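Long-range contact in RNA-binding protein, putative (Trypanosoma brucei, PDB 6E4O), which uses this RNA recognition motif domain, part of a longer kRNA-editing protein, to bind and remodel RNA, probably mRNA: residues L11-T15 against E62-A66. Numbering follows the deposited sequence.
Sequences LSDET and ELEGA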
loop_
_atom_site.group_PDB
_atom_site.type_symbol
_atom_site.label_atom_id
_atom_site.label_comp_id
_atom_site.label_asym_id
_atom_site.label_seq_id
_atom_site.Cartn_x
_atom_site.Cartn_y
_atom_site.Cartn_z
ATOM N N LEU A 11 -6.413 -0.363 -6.757
ATOM C CA LEU A 11 -6.957 -1.532 -6.068
ATOM C C LEU A 11 -8.147 -2.124 -6.820
ATOM O O LEU A 11 -8.933 -1.402 -7.429
ATOM C CB LEU A 11 -7.409 -1.170 -4.651
ATOM C CG LEU A 11 -6.380 -0.679 -3.638
ATOM C CD1 LEU A 11 -7.115 -0.108 -2.443
ATOM C CD2 LEU A 11 -5.448 -1.805 -3.214
ATOM N N SER A 12 -8.302 -3.439 -6.748
ATOM C CA SER A 12 -9.506 -4.071 -7.277
ATOM C C SER A 12 -10.721 -3.682 -6.434
ATOM O O SER A 12 -10.590 -3.315 -5.263
ATOM C CB SER A 12 -9.352 -5.594 -7.350
ATOM O OG SER A 12 -9.826 -6.214 -6.169
ATOM N N ASP A 13 -11.898 -3.741 -7.047
ATOM C CA ASP A 13 -13.148 -3.429 -6.365
ATOM C C ASP A 13 -13.327 -4.235 -5.087
ATOM O O ASP A 13 -13.997 -3.794 -4.155
ATOM C CB ASP A 13 -14.347 -3.711 -7.279
ATOM C CG ASP A 13 -14.444 -2.739 -8.432
ATOM O OD1 ASP A 13 -13.788 -1.688 -8.379
ATOM O OD2 ASP A 13 -15.188 -3.024 -9.392
ATOM N N GLU A 14 -12.751 -5.430 -5.064
ATOM C CA GLU A 14 -12.979 -6.366 -3.974
ATOM C C GLU A 14 -11.941 -6.251 -2.869
ATOM O O GLU A 14 -12.060 -6.901 -1.835
ATOM C CB GLU A 14 -12.981 -7.802 -4.505
ATOM C CG GLU A 14 -14.146 -8.137 -5.434
ATOM C CD GLU A 14 -13.954 -7.587 -6.835
ATOM O OE1 GLU A 14 -14.967 -7.406 -7.546
ATOM O OE2 GLU A 14 -12.790 -7.344 -7.231
ATOM N N THR A 15 -10.910 -5.440 -3.080
ATOM C CA THR A 15 -9.804 -5.437 -2.130
ATOM C C THR A 15 -10.098 -4.565 -0.923
ATOM O O THR A 15 -10.465 -3.402 -1.065
ATOM C CB THR A 15 -8.479 -5.026 -2.791
ATOM O OG1 THR A 15 -8.152 -5.994 -3.796
ATOM C CG2 THR A 15 -7.360 -4.973 -1.752
ATOM N N GLU A 62 0.904 -6.818 -8.601
ATOM C CA GLU A 62 -0.494 -7.208 -8.699
ATOM C C GLU A 62 -1.036 -7.699 -7.363
ATOM O O GLU A 62 -0.394 -8.493 -6.668
ATOM C CB GLU A 62 -0.672 -8.292 -9.765
ATOM C CG GLU A 62 -2.084 -8.359 -10.309
ATOM C CD GLU A 62 -2.233 -9.389 -11.406
ATOM O OE1 GLU A 62 -2.116 -9.014 -12.591
ATOM O OE2 GLU A 62 -2.480 -10.562 -11.073
ATOM N N LEU A 63 -2.217 -7.208 -7.003
ATOM C CA LEU A 63 -2.920 -7.676 -5.815
ATOM C C LEU A 63 -4.359 -8.000 -6.186
ATOM O O LEU A 63 -5.095 -7.145 -6.695
ATOM C CB LEU A 63 -2.881 -6.621 -4.702
ATOM C CG LEU A 63 -3.675 -6.943 -3.423
ATOM C CD1 LEU A 63 -3.253 -8.262 -2.807
ATOM C CD2 LEU A 63 -3.535 -5.811 -2.411
ATOM N N GLU A 64 -4.757 -9.245 -5.952
ATOM C CA GLU A 64 -6.099 -9.681 -6.318
ATOM C C GLU A 64 -6.433 -9.282 -7.750
ATOM O O GLU A 64 -7.536 -8.790 -8.038
ATOM C CB GLU A 64 -7.133 -9.122 -5.342
ATOM C CG GLU A 64 -6.882 -9.554 -3.905
ATOM C CD GLU A 64 -8.117 -9.437 -3.020
ATOM O OE1 GLU A 64 -8.704 -8.336 -2.935
ATOM O OE2 GLU A 64 -8.497 -10.451 -2.402
ATOM N N GLY A 65 -5.458 -9.483 -8.636
ATOM C CA GLY A 65 -5.654 -9.333 -10.066
ATOM C C GLY A 65 -5.546 -7.915 -10.584
ATOM O O GLY A 65 -5.747 -7.686 -11.775
ATOM N N ALA A 66 -5.229 -6.967 -9.699
ATOM C CA ALA A 66 -5.120 -5.561 -10.078
ATOM C C ALA A 66 -3.718 -5.021 -9.817
ATOM O O ALA A 66 -3.139 -5.279 -8.763
ATOM C CB ALA A 66 -6.147 -4.728 -9.305
HETATM O O HOH W 1 -6.164 -4.962 -5.376
HETATM O O HOH W 2 -10.159 -9.081 -7.344
#
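T15 and E64 make the one direct hydrogen bond between the two segments: the threonine hydroxyl OG1 donates to OE1 of E64 over 2.6 Å, meeting the lone pair that faces away from the other carboxylate oxygen. E64 reaches across with its chain extended beyond CG, which lies anti to the carbonyl carbon (chi1 -59°). OE1 also comes within 3.2 Å of T15 CA.

Two waters carry the rest of the polar link. Water 1 accepts from the backbone N of S12 and donates to T15 OG1 and to L63 O, the last at 2.8 Å, so it ties the start of one turn to the start of the other. Water 2 bridges S12 OG and the carbonyl oxygen of E64, to which it donates over 2.7 Å.

This is one end of the RRM sandwich, where the loop from strand 5-9 into helix 17-24 meets the hairpin joining strands 62-63 and 66-70. A type I turn runs from S12 to T15, reinforced by an ST turn in which S12 OG accepts from E14 N (3.2 Å). Across the contact, a type I' turn from L63 to A66 is closed by backbone hydrogen bonds in both directions between those two residues.

The remaining contacts are van der Waals and few. A66 CB packs against S12, 3.6 Å from its backbone N and 3.9 Å from its CB. On the inner side, T15 CG2 touches L63 CD2, and L63 continues onto T19 and H23 of helix 17-24 and L68 of strand 66-70.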